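PDB 1B2P: protein (lectin) from Hyacinthoides hispanica, which binds mannose, as a mannose-specific agglutinin of bluebell bulbs built on the bulb-type lectin fold. Local coordinates for residues A[71-76]-A[95-100]; A[75-78]-A[82-85]. All blocks are in the same frame, centred on the assembly; numbering follows the deposited sequence.

Contact 1: residues A[71-76]-A[95-100]; sequences GVLVVI and YVLVLQ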
ATOM      1  N   GLY A  71     -14.511  23.171   6.326  1.00 15.56           N
ATOM      2  CA  GLY A  71     -15.058  21.988   5.605  1.00 14.73           C
ATOM      3  C   GLY A  71     -15.315  22.365   4.127  1.00 16.19           C
ATOM      4  O   GLY A  71     -15.900  21.527   3.434  1.00 15.56           O
ATOM      5  N   VAL A  72     -15.010  23.565   3.696  1.00 13.74           N
ATOM      6  CA  VAL A  72     -15.234  23.914   2.243  1.00 14.32           C
ATOM      7  C   VAL A  72     -14.085  23.530   1.442  1.00 14.51           C
ATOM      8  O   VAL A  72     -12.880  23.880   1.757  1.00 15.39           O
ATOM      9  CB  VAL A  72     -15.458  25.432   2.113  1.00 16.66           C
ATOM     10  CG1 VAL A  72     -15.497  25.881   0.647  1.00 18.12           C
ATOM     11  CG2 VAL A  72     -16.676  25.805   2.936  1.00 18.42           C
ATOM     12  N   LEU A  73     -14.219  22.774   0.372  1.00 13.71           N
ATOM     13  CA  LEU A  73     -13.137  22.440  -0.519  1.00 13.21           C
ATOM     14  C   LEU A  73     -13.007  23.524  -1.589  1.00 14.25           C
ATOM     15  O   LEU A  73     -14.035  23.992  -2.053  1.00 15.69           O
ATOM     16  CB  LEU A  73     -13.535  21.139  -1.266  1.00 15.75           C
ATOM     17  CG  LEU A  73     -12.597  20.643  -2.355  1.00 15.67           C
ATOM     18  CD1 LEU A  73     -11.257  20.237  -1.760  1.00 16.23           C
ATOM     19  CD2 LEU A  73     -13.260  19.434  -3.067  1.00 17.16           C
ATOM     20  N   VAL A  74     -11.740  23.956  -1.809  1.00 14.91           N
ATOM     21  CA  VAL A  74     -11.661  25.125  -2.787  1.00 16.45           C
ATOM     22  C   VAL A  74     -10.573  24.718  -3.705  1.00 16.69           C
ATOM     23  O   VAL A  74      -9.665  23.931  -3.601  1.00 19.00           O
ATOM     24  CB  VAL A  74     -11.208  26.425  -2.131  1.00 18.69           C
ATOM     25  CG1 VAL A  74     -12.298  26.880  -1.180  1.00 19.76           C
ATOM     26  CG2 VAL A  74      -9.914  26.214  -1.351  1.00 23.05           C
ATOM     27  N   VAL A  75     -10.624  25.303  -4.987  1.00 14.23           N
ATOM     28  CA  VAL A  75      -9.562  25.237  -5.949  1.00 14.35           C
ATOM     29  C   VAL A  75      -9.044  26.746  -6.180  1.00 16.30           C
ATOM     30  O   VAL A  75      -9.923  27.557  -6.323  1.00 17.23           O
ATOM     31  CB  VAL A  75     -10.138  24.740  -7.309  1.00 15.44           C
ATOM     32  CG1 VAL A  75      -9.083  24.764  -8.384  1.00 15.64           C
ATOM     33  CG2 VAL A  75     -10.719  23.309  -7.165  1.00 17.98           C
ATOM     34  N   ILE A  76      -7.769  26.802  -5.963  1.00 16.26           N
ATOM     35  CA  ILE A  76      -7.195  28.179  -5.893  1.00 19.12           C
ATOM     36  C   ILE A  76      -6.065  28.234  -6.890  1.00 19.21           C
ATOM     37  O   ILE A  76      -5.280  27.327  -7.086  1.00 19.00           O
ATOM     38  CB  ILE A  76      -6.573  28.420  -4.494  1.00 21.23           C
ATOM     39  CG1 ILE A  76      -7.601  28.299  -3.402  1.00 24.11           C
ATOM     40  CG2 ILE A  76      -5.927  29.838  -4.532  1.00 26.47           C
ATOM     41  CD1 ILE A  76      -6.965  28.372  -1.985  1.00 27.08           C
ATOM     42  N   TYR A  95     -11.652  18.633   9.534  1.00 12.20           N
ATOM     43  CA  TYR A  95     -12.577  17.895   8.606  1.00 11.80           C
ATOM     44  C   TYR A  95     -11.663  17.015   7.752  1.00 11.84           C
ATOM     45  O   TYR A  95     -10.423  17.182   7.629  1.00 12.98           O
ATOM     46  CB  TYR A  95     -13.195  18.899   7.578  1.00 11.51           C
ATOM     47  CG  TYR A  95     -14.226  19.736   8.265  1.00 11.90           C
ATOM     48  CD1 TYR A  95     -13.943  20.873   9.029  1.00 12.57           C
ATOM     49  CD2 TYR A  95     -15.639  19.373   8.082  1.00 11.01           C
ATOM     50  CE1 TYR A  95     -14.910  21.634   9.666  1.00 14.39           C
ATOM     51  CE2 TYR A  95     -16.556  20.153   8.754  1.00 12.46           C
ATOM     52  CZ  TYR A  95     -16.232  21.248   9.543  1.00 15.54           C
ATOM     53  OH  TYR A  95     -17.192  21.994  10.220  1.00 19.02           O
ATOM     54  N   VAL A  96     -12.239  16.015   7.087  1.00 10.82           N
ATOM     55  CA  VAL A  96     -11.537  15.180   6.110  1.00  9.76           C
ATOM     56  C   VAL A  96     -12.430  14.937   4.837  1.00 13.07           C
ATOM     57  O   VAL A  96     -13.640  15.076   4.910  1.00 14.52           O
ATOM     58  CB  VAL A  96     -11.196  13.731   6.612  1.00 11.83           C
ATOM     59  CG1 VAL A  96     -10.207  13.780   7.817  1.00 12.98           C
ATOM     60  CG2 VAL A  96     -12.492  13.051   7.155  1.00 13.37           C
ATOM     61  N   LEU A  97     -11.695  14.921   3.744  1.00 11.37           N
ATOM     62  CA  LEU A  97     -12.352  14.532   2.476  1.00 11.82           C
ATOM     63  C   LEU A  97     -11.890  13.160   2.136  1.00 13.46           C
ATOM     64  O   LEU A  97     -10.719  12.809   2.157  1.00 12.98           O
ATOM     65  CB  LEU A  97     -11.969  15.585   1.393  1.00 12.32           C
ATOM     66  CG  LEU A  97     -12.459  15.171  -0.026  1.00 14.70           C
ATOM     67  CD1 LEU A  97     -12.588  16.498  -0.855  1.00 18.28           C
ATOM     68  CD2 LEU A  97     -11.438  14.253  -0.703  1.00 14.90           C
ATOM     69  N   VAL A  98     -12.838  12.210   1.806  1.00 10.29           N
ATOM     70  CA  VAL A  98     -12.418  10.848   1.558  1.00 10.33           C
ATOM     71  C   VAL A  98     -12.914  10.372   0.163  1.00 12.39           C
ATOM     72  O   VAL A  98     -14.110  10.633  -0.070  1.00 13.19           O
ATOM     73  CB  VAL A  98     -13.122   9.900   2.608  1.00 13.32           C
ATOM     74  CG1 VAL A  98     -12.652   8.468   2.455  1.00 14.55           C
ATOM     75  CG2 VAL A  98     -12.846  10.464   4.053  1.00 14.25           C
ATOM     76  N   LEU A  99     -12.018   9.768  -0.570  1.00  9.91           N
ATOM     77  CA  LEU A  99     -12.468   9.047  -1.820  1.00 10.37           C
ATOM     78  C   LEU A  99     -12.754   7.638  -1.303  1.00 10.90           C
ATOM     79  O   LEU A  99     -11.913   6.878  -0.878  1.00 13.61           O
ATOM     80  CB  LEU A  99     -11.230   9.060  -2.757  1.00 12.31           C
ATOM     81  CG  LEU A  99     -11.457   8.189  -4.040  1.00 13.77           C
ATOM     82  CD1 LEU A  99     -12.685   8.679  -4.791  1.00 17.20           C
ATOM     83  CD2 LEU A  99     -10.192   8.286  -4.908  1.00 18.15           C
ATOM     84  N   GLN A 100     -14.063   7.292  -1.498  1.00 12.55           N
ATOM     85  CA  GLN A 100     -14.575   6.021  -0.830  1.00 11.58           C
ATOM     86  C   GLN A 100     -14.718   4.899  -1.785  1.00 14.08           C
ATOM     87  O   GLN A 100     -14.838   5.090  -3.017  1.00 14.75           O
ATOM     88  CB  GLN A 100     -16.012   6.313  -0.381  1.00 10.18           C
ATOM     89  CG  GLN A 100     -15.980   7.505   0.639  1.00 13.17           C
ATOM     90  CD  GLN A 100     -17.254   7.724   1.343  1.00 14.65           C
ATOM     91  OE1 GLN A 100     -17.278   8.353   2.420  1.00 15.21           O
ATOM     92  NE2 GLN A 100     -18.464   7.376   0.828  1.00 14.22           N
TER
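The backbones of 71-76 and 95-100 come closest at Gly-71 and Tyr-95, whose CA atoms lie 5.6 Å apart, and have separated to 8.5 Å between the CA atoms of Leu-73 and Leu-97; with no backbone bond joining them, the two segments meet as members of different sheets. At the close end the Tyr-95 ring lies against the glycine. Gly-71 CA stands 3.6 Å from the centroid of the Tyr-95 ring and 14° off the ring normal, a CH-pi contact made over the middle of one face. Gly-71 N is near the same ring, 3.6 Å from Tyr-95 CD1. Gly-71 has a positive phi of 92°, a conformation that suits glycine. The hydroxyl end of Tyr-95 is held by a hydrogen bond to Lys-91 O, which anchors the far end of the ring. Two residues further along each segment, Leu-73 CD2 meets Leu-97 CD1 at 3.7 Å. Both leucines carry CG anti to the backbone N, and the two side chains cross obliquely, joined through their methyl groups. All four touching residues are buried near the centre of the chain, where two of its three antiparallel sheets pack together, consistent with the beta-prism II fold of bulb-type lectins. Around them, Trp-84 of strand 82-85 packs on Leu-73, Leu-67 of strand 64-67 on Tyr-95, and Val-105 of strand 105-114 on Leu-97, while Leu-112 of the second subunit also reaches Tyr-95.

Contact 2: residues A[75-78]-A[82-85]; sequences VITN and TVWQ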
ATOM      1  N   VAL A  75     -10.624  25.303  -4.987  1.00 14.23           N
ATOM      2  CA  VAL A  75      -9.562  25.237  -5.949  1.00 14.35           C
ATOM      3  C   VAL A  75      -9.044  26.746  -6.180  1.00 16.30           C
ATOM      4  O   VAL A  75      -9.923  27.557  -6.323  1.00 17.23           O
ATOM      5  CB  VAL A  75     -10.138  24.740  -7.309  1.00 15.44           C
ATOM      6  CG1 VAL A  75      -9.083  24.764  -8.384  1.00 15.64           C
ATOM      7  CG2 VAL A  75     -10.719  23.309  -7.165  1.00 17.98           C
ATOM      8  N   ILE A  76      -7.769  26.802  -5.963  1.00 16.26           N
ATOM      9  CA  ILE A  76      -7.195  28.179  -5.893  1.00 19.12           C
ATOM     10  C   ILE A  76      -6.065  28.234  -6.890  1.00 19.21           C
ATOM     11  O   ILE A  76      -5.280  27.327  -7.086  1.00 19.00           O
ATOM     12  CB  ILE A  76      -6.573  28.420  -4.494  1.00 21.23           C
ATOM     13  CG1 ILE A  76      -7.601  28.299  -3.402  1.00 24.11           C
ATOM     14  CG2 ILE A  76      -5.927  29.838  -4.532  1.00 26.47           C
ATOM     15  CD1 ILE A  76      -6.965  28.372  -1.985  1.00 27.08           C
ATOM     16  N   THR A  77      -5.940  29.368  -7.673  1.00 21.49           N
ATOM     17  CA  THR A  77      -4.846  29.389  -8.645  1.00 21.44           C
ATOM     18  C   THR A  77      -3.504  29.862  -8.087  1.00 22.25           C
ATOM     19  O   THR A  77      -3.509  30.291  -6.954  1.00 23.88           O
ATOM     20  CB  THR A  77      -5.226  30.406  -9.786  1.00 22.90           C
ATOM     21  OG1 THR A  77      -5.165  31.727  -9.209  1.00 24.13           O
ATOM     22  CG2 THR A  77      -6.646  30.158 -10.266  1.00 19.41           C
ATOM     23  N   ASN A  78      -2.488  29.894  -8.918  1.00 24.86           N
ATOM     24  CA  ASN A  78      -1.174  30.368  -8.408  1.00 29.76           C
ATOM     25  C   ASN A  78      -1.159  31.869  -8.264  1.00 29.80           C
ATOM     26  O   ASN A  78      -0.138  32.364  -7.744  1.00 34.09           O
ATOM     27  CB  ASN A  78       0.006  29.948  -9.273  1.00 29.43           C
ATOM     28  CG  ASN A  78      -0.047  30.397 -10.746  1.00 30.87           C
ATOM     29  OD1 ASN A  78       0.708  29.843 -11.570  1.00 35.67           O
ATOM     30  ND2 ASN A  78      -0.908  31.303 -11.072  1.00 26.37           N
ATOM     31  N   THR A  82      -9.648  32.230  -6.014  1.00 25.15           N
ATOM     32  CA  THR A  82     -10.433  30.985  -5.807  1.00 24.51           C
ATOM     33  C   THR A  82     -11.359  30.865  -7.018  1.00 26.32           C
ATOM     34  O   THR A  82     -12.202  31.713  -7.319  1.00 27.87           O
ATOM     35  CB  THR A  82     -11.259  31.098  -4.523  1.00 26.73           C
ATOM     36  OG1 THR A  82     -10.286  31.199  -3.449  1.00 28.36           O
ATOM     37  CG2 THR A  82     -12.182  29.904  -4.307  1.00 28.84           C
ATOM     38  N   VAL A  83     -11.319  29.738  -7.729  1.00 21.55           N
ATOM     39  CA  VAL A  83     -12.128  29.542  -8.876  1.00 20.00           C
ATOM     40  C   VAL A  83     -13.274  28.564  -8.708  1.00 21.24           C
ATOM     41  O   VAL A  83     -14.253  28.502  -9.426  1.00 20.81           O
ATOM     42  CB  VAL A  83     -11.336  29.099 -10.092  1.00 21.94           C
ATOM     43  CG1 VAL A  83     -10.343  30.183 -10.544  1.00 22.67           C
ATOM     44  CG2 VAL A  83     -10.543  27.782  -9.882  1.00 22.52           C
ATOM     45  N   TRP A  84     -13.304  27.918  -7.449  1.00 17.60           N
ATOM     46  CA  TRP A  84     -14.408  27.018  -7.223  1.00 17.06           C
ATOM     47  C   TRP A  84     -14.482  26.719  -5.679  1.00 16.68           C
ATOM     48  O   TRP A  84     -13.375  26.673  -5.203  1.00 17.62           O
ATOM     49  CB  TRP A  84     -14.266  25.661  -7.946  1.00 20.44           C
ATOM     50  CG  TRP A  84     -15.432  24.736  -7.789  1.00 21.59           C
ATOM     51  CD1 TRP A  84     -16.568  24.632  -8.595  1.00 23.07           C
ATOM     52  CD2 TRP A  84     -15.608  23.706  -6.767  1.00 20.21           C
ATOM     53  NE1 TRP A  84     -17.384  23.664  -8.073  1.00 24.98           N
ATOM     54  CE2 TRP A  84     -16.845  23.080  -6.974  1.00 21.84           C
ATOM     55  CE3 TRP A  84     -14.732  23.299  -5.751  1.00 21.76           C
ATOM     56  CZ2 TRP A  84     -17.316  22.039  -6.158  1.00 23.00           C
ATOM     57  CZ3 TRP A  84     -15.218  22.252  -4.932  1.00 19.98           C
ATOM     58  CH2 TRP A  84     -16.469  21.633  -5.151  1.00 21.09           C
ATOM     59  N   GLN A  85     -15.672  26.606  -5.174  1.00 16.99           N
ATOM     60  CA  GLN A  85     -15.725  26.122  -3.761  1.00 17.59           C
ATOM     61  C   GLN A  85     -16.919  25.259  -3.607  1.00 18.41           C
ATOM     62  O   GLN A  85     -17.978  25.519  -4.237  1.00 18.62           O
ATOM     63  CB  GLN A  85     -15.748  27.355  -2.842  1.00 22.97           C
ATOM     64  CG  GLN A  85     -16.947  28.267  -3.021  1.00 28.64           C
ATOM     65  CD  GLN A  85     -16.656  29.531  -2.175  1.00 38.51           C
ATOM     66  OE1 GLN A  85     -15.662  30.238  -2.363  1.00 42.28           O
ATOM     67  NE2 GLN A  85     -17.515  29.719  -1.192  1.00 42.03           N
TER
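Two backbone hydrogen bonds, both through Val-75, join the strand part of 75-78 to strand 82-85 in antiparallel fashion: Val-75 N donates to Trp-84 O over 3.1 Å (N-H...O 163°), and Val-83 N donates to Val-75 O over 2.9 Å (159°). The second carbonyl is also approached by a carbon donor, Thr-82 CA lying 3.5 Å from Val-75 O in a CA-H...O contact. Apolar contacts gather round Val-83. With CG1 anti to the carbonyl carbon (chi1 -64°), Val-83 CG2 lies between the backbone N and the carbonyl carbon and meets Val-75 CG1 at 3.7 Å, while Val-83 CG1 touches Thr-77 CG2, also at 3.7 Å, with those two side chains crossing at about a right angle. The indole of Trp-84 is reached more loosely, Val-75 CG2 being 4.3 Å from Trp-84 CE3. On the other face of the sheet from Val-75 and Trp-84, the mixed pair is Ile-76 with Thr-82, where Ile-76 CG1 lies 4.0 Å from Thr-82 OG1. The polar end of Thr-77 serves the turn instead, its OG1 being hydrogen-bonded to the backbone N of Glu-79 and of Val-81. The CA atoms of Ile-76 and Thr-82, a non-hydrogen-bonded pair, are 4.3 Å apart, and the register slips by one residue between this pair and Val-75 with Trp-84. Val-83 and Trp-84 therefore both face Val-75, which defines a classic beta bulge in the hairpin formed by strands 73-76 and 82-85.

How the contacts relate
Followed from the N terminus, the chain enters both contacts on one stretch, since 71-76 and 75-78 share Val-75 and Ile-76. Contact 2 closes first: after three intervening residues the chain returns as 82-85, making a tight hairpin within one four-stranded sheet. Contact 1 closes later, after the chain has left strand 82-85 and reached 95-100 in the three-stranded sheet, so the short loop of contact 2 falls within the longer one. Their centres are 13 Å apart, yet they touch, Leu-73 O lying 3.6 Å from Trp-84 CZ3. Strand 73-76 thus carries a within-sheet pairing, and its segment a packing between sheets.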